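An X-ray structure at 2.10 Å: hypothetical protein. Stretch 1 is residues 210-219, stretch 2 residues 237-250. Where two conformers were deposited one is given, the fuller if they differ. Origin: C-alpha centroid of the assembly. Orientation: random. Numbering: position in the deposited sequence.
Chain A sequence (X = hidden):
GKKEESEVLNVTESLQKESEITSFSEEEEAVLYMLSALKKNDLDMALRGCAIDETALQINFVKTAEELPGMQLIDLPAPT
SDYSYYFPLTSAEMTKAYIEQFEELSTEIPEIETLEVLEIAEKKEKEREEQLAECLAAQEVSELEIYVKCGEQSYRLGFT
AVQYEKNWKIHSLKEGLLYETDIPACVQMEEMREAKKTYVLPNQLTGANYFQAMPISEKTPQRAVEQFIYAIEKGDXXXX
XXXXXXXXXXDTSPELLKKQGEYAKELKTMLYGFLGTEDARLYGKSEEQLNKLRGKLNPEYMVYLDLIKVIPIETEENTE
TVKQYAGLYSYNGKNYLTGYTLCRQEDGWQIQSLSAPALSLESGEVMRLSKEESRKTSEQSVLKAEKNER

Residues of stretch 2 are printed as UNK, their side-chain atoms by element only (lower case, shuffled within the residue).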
ATOM      1  N   TYR A 210       7.732  -1.433   8.077  1.00 35.26           N
ATOM      2  CA  TYR A 210       6.870  -2.191   7.171  1.00 30.65           C
ATOM      3  C   TYR A 210       6.596  -3.563   7.775  1.00 29.71           C
ATOM      4  O   TYR A 210       7.268  -3.967   8.712  1.00 32.60           O
ATOM      5  CB  TYR A 210       7.537  -2.320   5.798  1.00 32.68           C
ATOM      6  CG  TYR A 210       8.821  -3.136   5.759  1.00 31.82           C
ATOM      7  CD1 TYR A 210      10.044  -2.573   6.084  1.00 34.25           C
ATOM      8  CD2 TYR A 210       8.803  -4.470   5.387  1.00 30.93           C
ATOM      9  CE1 TYR A 210      11.218  -3.322   6.045  1.00 33.92           C
ATOM     10  CE2 TYR A 210       9.959  -5.227   5.351  1.00 32.03           C
ATOM     11  CZ  TYR A 210      11.163  -4.645   5.688  1.00 34.10           C
ATOM     12  OH  TYR A 210      12.296  -5.394   5.636  1.00 31.41           O
ATOM     13  N   PHE A 211       5.623  -4.290   7.233  1.00 30.07           N
ATOM     14  CA  PHE A 211       5.326  -5.623   7.713  1.00 29.68           C
ATOM     15  C   PHE A 211       5.057  -6.567   6.546  1.00 30.69           C
ATOM     16  O   PHE A 211       4.645  -6.130   5.462  1.00 30.03           O
ATOM     17  CB  PHE A 211       4.110  -5.584   8.649  1.00 29.95           C
ATOM     18  CG  PHE A 211       2.822  -5.308   7.943  1.00 29.42           C
ATOM     19  CD1 PHE A 211       2.390  -4.011   7.745  1.00 29.84           C
ATOM     20  CD2 PHE A 211       2.052  -6.347   7.453  1.00 32.38           C
ATOM     21  CE1 PHE A 211       1.205  -3.756   7.075  1.00 31.51           C
ATOM     22  CE2 PHE A 211       0.867  -6.099   6.797  1.00 32.98           C
ATOM     23  CZ  PHE A 211       0.447  -4.796   6.596  1.00 30.50           C
ATOM     24  N   GLN A 212       5.328  -7.851   6.791  1.00 30.06           N
ATOM     25  CA  GLN A 212       5.007  -8.936   5.860  0.60 33.12           C
ATOM     26  C   GLN A 212       4.115  -9.917   6.654  1.00 33.39           C
ATOM     27  O   GLN A 212       4.552 -10.499   7.641  1.00 34.36           O
ATOM     28  CB  GLN A 212       6.301  -9.614   5.325  0.60 32.91           C
ATOM     29  CG  GLN A 212       6.129 -10.413   4.020  0.60 32.12           C
ATOM     30  CD  GLN A 212       7.446 -10.890   3.386  0.60 32.55           C
ATOM     31  OE1 GLN A 212       8.295 -10.087   2.997  0.60 31.21           O
ATOM     32  NE2 GLN A 212       7.607 -12.210   3.265  0.60 32.66           N
ATOM     33  N   ALA A 213       2.858 -10.063   6.246  1.00 33.45           N
ATOM     34  CA  ALA A 213       1.950 -10.958   6.956  1.00 32.06           C
ATOM     35  C   ALA A 213       2.354 -12.404   6.652  1.00 32.78           C
ATOM     36  O   ALA A 213       2.963 -12.666   5.612  1.00 34.42           O
ATOM     37  CB  ALA A 213       0.521 -10.689   6.541  1.00 31.33           C
HETATM   38  N   MSE A 214       2.068 -13.306   7.589  1.00 34.15           N
HETATM   39  CA  MSE A 214       2.316 -14.727   7.386  0.50 37.18           C
HETATM   40  C   MSE A 214       1.064 -15.368   6.856  1.00 36.36           C
HETATM   41  O   MSE A 214      -0.019 -14.827   7.005  1.00 36.92           O
HETATM   42  CB  MSE A 214       2.726 -15.378   8.696  0.50 41.82           C
HETATM   43  CG  MSE A 214       1.542 -15.619   9.622  0.50 45.38           C
HETATM   44 SE   MSE A 214       2.201 -16.472  11.262  0.38 51.38          SE
HETATM   45  CE  MSE A 214       0.415 -16.899  11.983  0.50 53.66           C
ATOM     46  N   PRO A 215       1.191 -16.544   6.217  1.00 36.62           N
ATOM     47  CA  PRO A 215      -0.031 -17.238   5.824  1.00 35.10           C
ATOM     48  C   PRO A 215      -0.854 -17.693   7.036  1.00 36.04           C
ATOM     49  O   PRO A 215      -0.289 -18.183   8.003  1.00 36.48           O
ATOM     50  CB  PRO A 215       0.499 -18.464   5.071  1.00 35.47           C
ATOM     51  CG  PRO A 215       1.806 -18.016   4.540  1.00 37.82           C
ATOM     52  CD  PRO A 215       2.381 -17.211   5.666  1.00 38.52           C
ATOM     53  N   ILE A 216      -2.169 -17.484   6.999  1.00 35.19           N
ATOM     54  CA  ILE A 216      -3.085 -18.183   7.909  1.00 35.44           C
ATOM     55  C   ILE A 216      -4.227 -18.761   7.092  1.00 35.33           C
ATOM     56  O   ILE A 216      -4.583 -18.225   6.038  1.00 33.03           O
ATOM     57  CB  ILE A 216      -3.657 -17.292   9.036  1.00 36.91           C
ATOM     58  CG1 ILE A 216      -4.485 -16.147   8.466  1.00 41.56           C
ATOM     59  CG2 ILE A 216      -2.540 -16.757   9.928  1.00 36.16           C
ATOM     60  CD1 ILE A 216      -5.099 -15.270   9.541  1.00 47.02           C
ATOM     61  N   SER A 217      -4.805 -19.842   7.596  1.00 36.44           N
ATOM     62  CA  SER A 217      -5.828 -20.576   6.878  1.00 36.23           C
ATOM     63  C   SER A 217      -6.892 -21.095   7.842  1.00 34.43           C
ATOM     64  O   SER A 217      -6.731 -21.005   9.034  1.00 31.94           O
ATOM     65  CB  SER A 217      -5.169 -21.745   6.141  1.00 36.58           C
ATOM     66  OG  SER A 217      -4.611 -22.682   7.047  1.00 37.46           O
ATOM     67  N   GLU A 218      -7.972 -21.639   7.298  1.00 34.01           N
ATOM     68  CA  GLU A 218      -9.002 -22.319   8.082  1.00 34.06           C
ATOM     69  C   GLU A 218      -9.311 -23.646   7.400  1.00 35.45           C
ATOM     70  O   GLU A 218      -8.956 -23.845   6.235  1.00 35.19           O
ATOM     71  CB  GLU A 218     -10.271 -21.465   8.156  1.00 33.56           C
ATOM     72  CG  GLU A 218     -10.098 -20.113   8.837  1.00 34.99           C
ATOM     73  CD  GLU A 218      -9.711 -20.195  10.314  1.00 34.64           C
ATOM     74  OE1 GLU A 218      -9.749 -21.290  10.907  1.00 37.35           O
ATOM     75  OE2 GLU A 218      -9.361 -19.148  10.894  1.00 36.69           O
ATOM     76  N   LYS A 219      -9.998 -24.540   8.096  1.00 35.47           N
ATOM     77  CA  LYS A 219     -10.135 -25.911   7.617  1.00 37.60           C
ATOM     78  C   LYS A 219     -11.160 -26.101   6.528  1.00 37.15           C
ATOM     79  O   LYS A 219     -11.139 -27.116   5.851  1.00 43.07           O
ATOM     80  CB  LYS A 219     -10.424 -26.866   8.770  1.00 42.10           C
ATOM     81  CG  LYS A 219      -9.219 -27.071   9.661  1.00 44.51           C
ATOM     82  CD  LYS A 219      -8.319 -28.148   9.105  1.00 48.89           C
ATOM     83  CE  LYS A 219      -6.980 -28.148   9.804  1.00 50.82           C
ATOM     84  NZ  LYS A 219      -6.055 -29.006   9.036  1.00 55.07           N
ATOM     85  N   UNK A 237      -7.146  -5.766  10.237  1.00 28.33           N
ATOM     86  CA  UNK A 237      -6.930  -5.792   8.802  1.00 28.91           C
ATOM     87  C   UNK A 237      -5.636  -6.498   8.409  1.00 28.78           C
ATOM     88  O   UNK A 237      -5.508  -6.998   7.284  1.00 29.06           O
ATOM     89  c   UNK A 237      -8.396  -3.698   8.336  1.00 29.96           C
ATOM     90  c   UNK A 237      -7.026  -4.393   8.215  1.00 26.95           C
ATOM     91  c   UNK A 237      -8.463  -2.520   7.380  1.00 32.38           C
ATOM     92  c   UNK A 237      -9.578  -4.625   8.065  1.00 31.33           C
ATOM     93  N   UNK A 238      -4.692  -6.574   9.331  1.00 25.55           N
ATOM     94  CA  UNK A 238      -3.505  -7.366   9.088  1.00 29.41           C
ATOM     95  C   UNK A 238      -3.811  -8.847   8.987  1.00 27.61           C
ATOM     96  O   UNK A 238      -3.278  -9.519   8.127  1.00 27.54           O
ATOM     97  o   UNK A 238      -2.216  -5.742  10.226  1.00 32.39           O
ATOM     98  c   UNK A 238      -1.167  -7.831   9.802  1.00 31.00           C
ATOM     99  c   UNK A 238      -2.455  -7.140  10.158  1.00 28.15           C
ATOM    100  N   UNK A 239      -4.674  -9.334   9.865  1.00 27.69           N
ATOM    101  CA  UNK A 239      -5.125 -10.707   9.827  1.00 29.40           C
ATOM    102  C   UNK A 239      -5.960 -10.943   8.568  1.00 28.03           C
ATOM    103  O   UNK A 239      -5.872 -11.996   7.915  1.00 28.99           O
ATOM    104  c   UNK A 239      -6.325 -12.423  11.304  1.00 34.45           C
ATOM    105  c   UNK A 239      -7.439 -15.057  12.857  1.00 48.82           C
ATOM    106  n   UNK A 239      -6.153 -15.390  13.002  1.00 46.93           N
ATOM    107  c   UNK A 239      -5.921 -10.992  11.101  1.00 30.70           C
ATOM    108  c   UNK A 239      -6.900 -12.635  12.711  1.00 39.98           C
ATOM    109  n   UNK A 239      -7.809 -13.782  12.739  1.00 42.00           N
ATOM    110  n   UNK A 239      -8.375 -16.007  12.856  1.00 50.48           N
ATOM    111  N   UNK A 240      -6.748  -9.944   8.199  1.00 26.81           N
ATOM    112  CA  UNK A 240      -7.472 -10.001   6.941  1.00 26.78           C
ATOM    113  C   UNK A 240      -6.519 -10.225   5.760  1.00 31.13           C
ATOM    114  O   UNK A 240      -6.826 -11.019   4.854  1.00 29.33           O
ATOM    115  c   UNK A 240      -8.294  -8.749   6.737  1.00 25.60           C
ATOM    116  N   UNK A 241      -5.367  -9.554   5.769  1.00 30.10           N
ATOM    117  CA  UNK A 241      -4.412  -9.727   4.668  1.00 30.00           C
ATOM    118  C   UNK A 241      -3.747 -11.102   4.734  1.00 33.77           C
ATOM    119  O   UNK A 241      -3.603 -11.765   3.707  1.00 29.31           O
ATOM    120  c   UNK A 241      -3.860  -7.226   4.482  1.00 27.58           C
ATOM    121  c   UNK A 241      -3.348  -8.648   4.693  1.00 28.68           C
ATOM    122  c   UNK A 241      -2.769  -6.239   4.878  1.00 27.63           C
ATOM    123  c   UNK A 241      -4.330  -6.976   3.059  1.00 27.14           C
ATOM    124  N   UNK A 242      -3.373 -11.532   5.947  1.00 32.89           N
ATOM    125  CA  UNK A 242      -2.838 -12.885   6.183  1.00 31.15           C
ATOM    126  C   UNK A 242      -3.644 -14.020   5.527  1.00 29.22           C
ATOM    127  O   UNK A 242      -3.064 -15.015   5.102  1.00 29.43           O
ATOM    128  c   UNK A 242      -2.716 -13.153   7.671  1.00 30.74           C
ATOM    129  N   UNK A 243      -4.964 -13.888   5.461  1.00 29.68           N
ATOM    130  CA  UNK A 243      -5.828 -14.929   4.826  1.00 27.27           C
ATOM    131  C   UNK A 243      -5.590 -15.131   3.337  1.00 29.22           C
ATOM    132  O   UNK A 243      -5.965 -16.171   2.780  1.00 31.82           O
ATOM    133  c   UNK A 243      -7.803 -15.087   6.437  1.00 32.06           C
ATOM    134  c   UNK A 243      -8.281 -14.165   7.351  1.00 33.42           C
ATOM    135  c   UNK A 243      -7.758 -16.422   6.804  1.00 37.15           C
ATOM    136  c   UNK A 243      -8.178 -16.831   8.068  1.00 41.10           C
ATOM    137  c   UNK A 243      -8.662 -15.896   8.964  1.00 35.59           C
ATOM    138  c   UNK A 243      -7.322 -14.652   5.074  1.00 28.14           C
ATOM    139  c   UNK A 243      -8.724 -14.565   8.601  1.00 32.31           C
ATOM    140  N   UNK A 244      -5.011 -14.137   2.673  1.00 31.73           N
ATOM    141  CA  UNK A 244      -4.642 -14.276   1.259  1.00 34.63           C
ATOM    142  C   UNK A 244      -3.124 -14.310   1.038  1.00 33.40           C
ATOM    143  O   UNK A 244      -2.662 -14.244  -0.087  1.00 37.27           O
ATOM    144  c   UNK A 244      -5.258 -13.150   0.461  1.00 37.30           C
ATOM    145  N   UNK A 245      -2.353 -14.427   2.107  1.00 32.57           N
ATOM    146  CA  UNK A 245      -0.902 -14.518   1.982  1.00 35.39           C
ATOM    147  C   UNK A 245      -0.533 -15.969   1.669  1.00 36.71           C
ATOM    148  O   UNK A 245      -0.586 -16.822   2.530  1.00 39.93           O
ATOM    149  c   UNK A 245      -0.232 -14.026   3.267  1.00 35.42           C
ATOM    150  c   UNK A 245       1.294 -14.047   3.131  1.00 36.28           C
ATOM    151  o   UNK A 245      -0.689 -12.690   3.536  1.00 34.22           O
ATOM    152  N   UNK A 246      -0.195 -16.251   0.421  1.00 40.97           N
ATOM    153  CA  UNK A 246      -0.013 -17.634  -0.020  1.00 45.09           C
ATOM    154  C   UNK A 246       1.370 -18.197   0.235  1.00 42.54           C
ATOM    155  O   UNK A 246       1.537 -19.406   0.211  1.00 45.07           O
ATOM    156  o   UNK A 246       0.609 -16.880  -2.217  1.00 43.98           O
ATOM    157  c   UNK A 246      -1.741 -17.520  -1.852  1.00 57.15           C
ATOM    158  c   UNK A 246      -0.256 -17.782  -1.519  1.00 48.88           C
ATOM    159  N   UNK A 247       2.366 -17.349   0.460  1.00 42.77           N
ATOM    160  CA  UNK A 247       3.693 -17.852   0.798  1.00 45.50           C
ATOM    161  C   UNK A 247       4.306 -17.103   1.953  1.00 42.14           C
ATOM    162  O   UNK A 247       4.015 -15.932   2.171  1.00 42.42           O
ATOM    163  o   UNK A 247       4.805 -20.520  -0.415  1.00 80.30           O
ATOM    164  c   UNK A 247       4.637 -17.750  -0.400  1.00 51.80           C
ATOM    165  o   UNK A 247       3.717 -20.768  -2.316  1.00 74.43           O
ATOM    166  c   UNK A 247       4.248 -20.048  -1.436  1.00 74.07           C
ATOM    167  c   UNK A 247       4.206 -18.537  -1.629  1.00 65.35           C
ATOM    168  N   UNK A 248       5.145 -17.813   2.697  1.00 44.21           N
ATOM    169  CA  UNK A 248       6.074 -17.223   3.638  1.00 46.00           C
ATOM    170  C   UNK A 248       7.438 -17.125   2.949  1.00 49.26           C
ATOM    171  O   UNK A 248       7.612 -17.580   1.808  1.00 48.54           O
ATOM    172  o   UNK A 248       6.951 -17.453   5.885  1.00 62.25           O
ATOM    173  c   UNK A 248       6.173 -18.087   4.888  1.00 48.60           C
ATOM    174  N   UNK A 249       8.400 -16.525   3.634  1.00 42.89           N
ATOM    175  CA  UNK A 249       9.771 -16.450   3.140  1.00 42.05           C
ATOM    176  C   UNK A 249      10.691 -16.244   4.315  1.00 41.41           C
ATOM    177  O   UNK A 249      10.293 -15.720   5.361  1.00 41.92           O
ATOM    178  c   UNK A 249       9.955 -15.310   2.120  1.00 41.78           C
ATOM    179  o   UNK A 249       9.523 -14.063   2.644  1.00 42.10           O
ATOM    180  N   UNK A 250      11.925 -16.666   4.156  1.00 40.88           N
ATOM    181  CA  UNK A 250      12.894 -16.511   5.229  1.00 44.99           C
ATOM    182  C   UNK A 250      13.174 -15.022   5.388  1.00 42.21           C
ATOM    183  O   UNK A 250      13.015 -14.470   6.463  1.00 42.63           O
ATOM    184  n   UNK A 250      12.032 -20.058   5.509  1.00 53.57           N
ATOM    185  c   UNK A 250      14.174 -17.291   4.924  1.00 48.48           C
ATOM    186  c   UNK A 250      13.966 -18.788   4.737  1.00 52.28           C
ATOM    187  o   UNK A 250      13.545 -19.382   7.039  1.00 53.11           O
ATOM    188  c   UNK A 250      13.157 -19.434   5.865  1.00 55.81           C
TER
HETATM  189  O   HOH W   1       5.228 -14.204   4.608  1.00 41.24           O

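Position 237 has four side-chain carbons, forked at the second, and lies out of reach of stretch 1. It is Leu237. Position 238 has one carbon carrying an oxygen and a carbon. That methyl carbon is 4.0 Å from CE2 of Phe211. The residue is Thr238; its OG1 is hydrogen-bonded elsewhere in the structure.

Position 239 has three carbons, a nitrogen, then a carbon bearing two more nitrogens. This guanidinium identifies Arg239. CD1 of Ile216 lies over one face of it and is 3.6 Å from Arg239 CG. Arg239 NH2 forms a long salt bridge with OE2 of Glu218, 3.8 Å away.

Position 240 has a single carbon, pointing away from stretch 1: Ala240. Position 241 has four carbons, forked at the second. One of the terminal carbons meets the edge of the Phe211 ring, 3.9 Å from CZ. It is Leu241.

Position 242 has one carbon, CB, directed toward stretch 1. It sits 3.2 Å from O of Met214, 3.6 Å from CG1 of Ile216 and 4.2 Å from CB of Ala213. It is Ala242.

Position 243 has one carbon and then a six-carbon ring without a hydroxyl: Phe243. Its CA-to-CB bond points away, but the ring comes nearer. CD1 of Ile216 lies over its face, 3.6 Å from the centroid of the Phe243 ring, in a CH-pi contact.

Position 244 has one carbon, pointing away: Ala244. Position 245 has one carbon carrying an oxygen and a carbon. The methyl is 3.3 Å from O of Ala213, and the residue is Thr245. Position 246 has the same atom set, but its CA-to-CB bond points away: Thr246.

Position 247 has three carbons, the third carrying two oxygens. This is Glu247. Its CA-to-CB bond points away, while its backbone C lies 3.7 Å from CG of Pro215. Position 248 has one carbon and one oxygen; its CB is 4.0 Å from CD of Pro215. It is Ser248.

Position 249 also has one carbon and one oxygen. The oxygen accepts a 2.7 Å hydrogen bond from NE2 of Gln212. It is Ser249. Position 250 has three carbons, the third carrying an oxygen and a nitrogen, with no contact to stretch 1: Gln250.

The contact centers on the type I turn from Ala242 to Thr245. Ala242 O accepts hydrogen bonds from Thr245 N (3.1 Å) and Ile216 N (3.2 Å), so one carbonyl serves both the turn and the contact. Apolar side chains pack nearby: Ile216 against Ala242 and Phe243, Ala213 against Ala242, and Phe211 against Leu241. Water 1 links Ala213 O (2.9 Å from its oxygen) to Glu247 O (3.2 Å).

Stretch 2 (237-250) LTRALAFATTESSQ
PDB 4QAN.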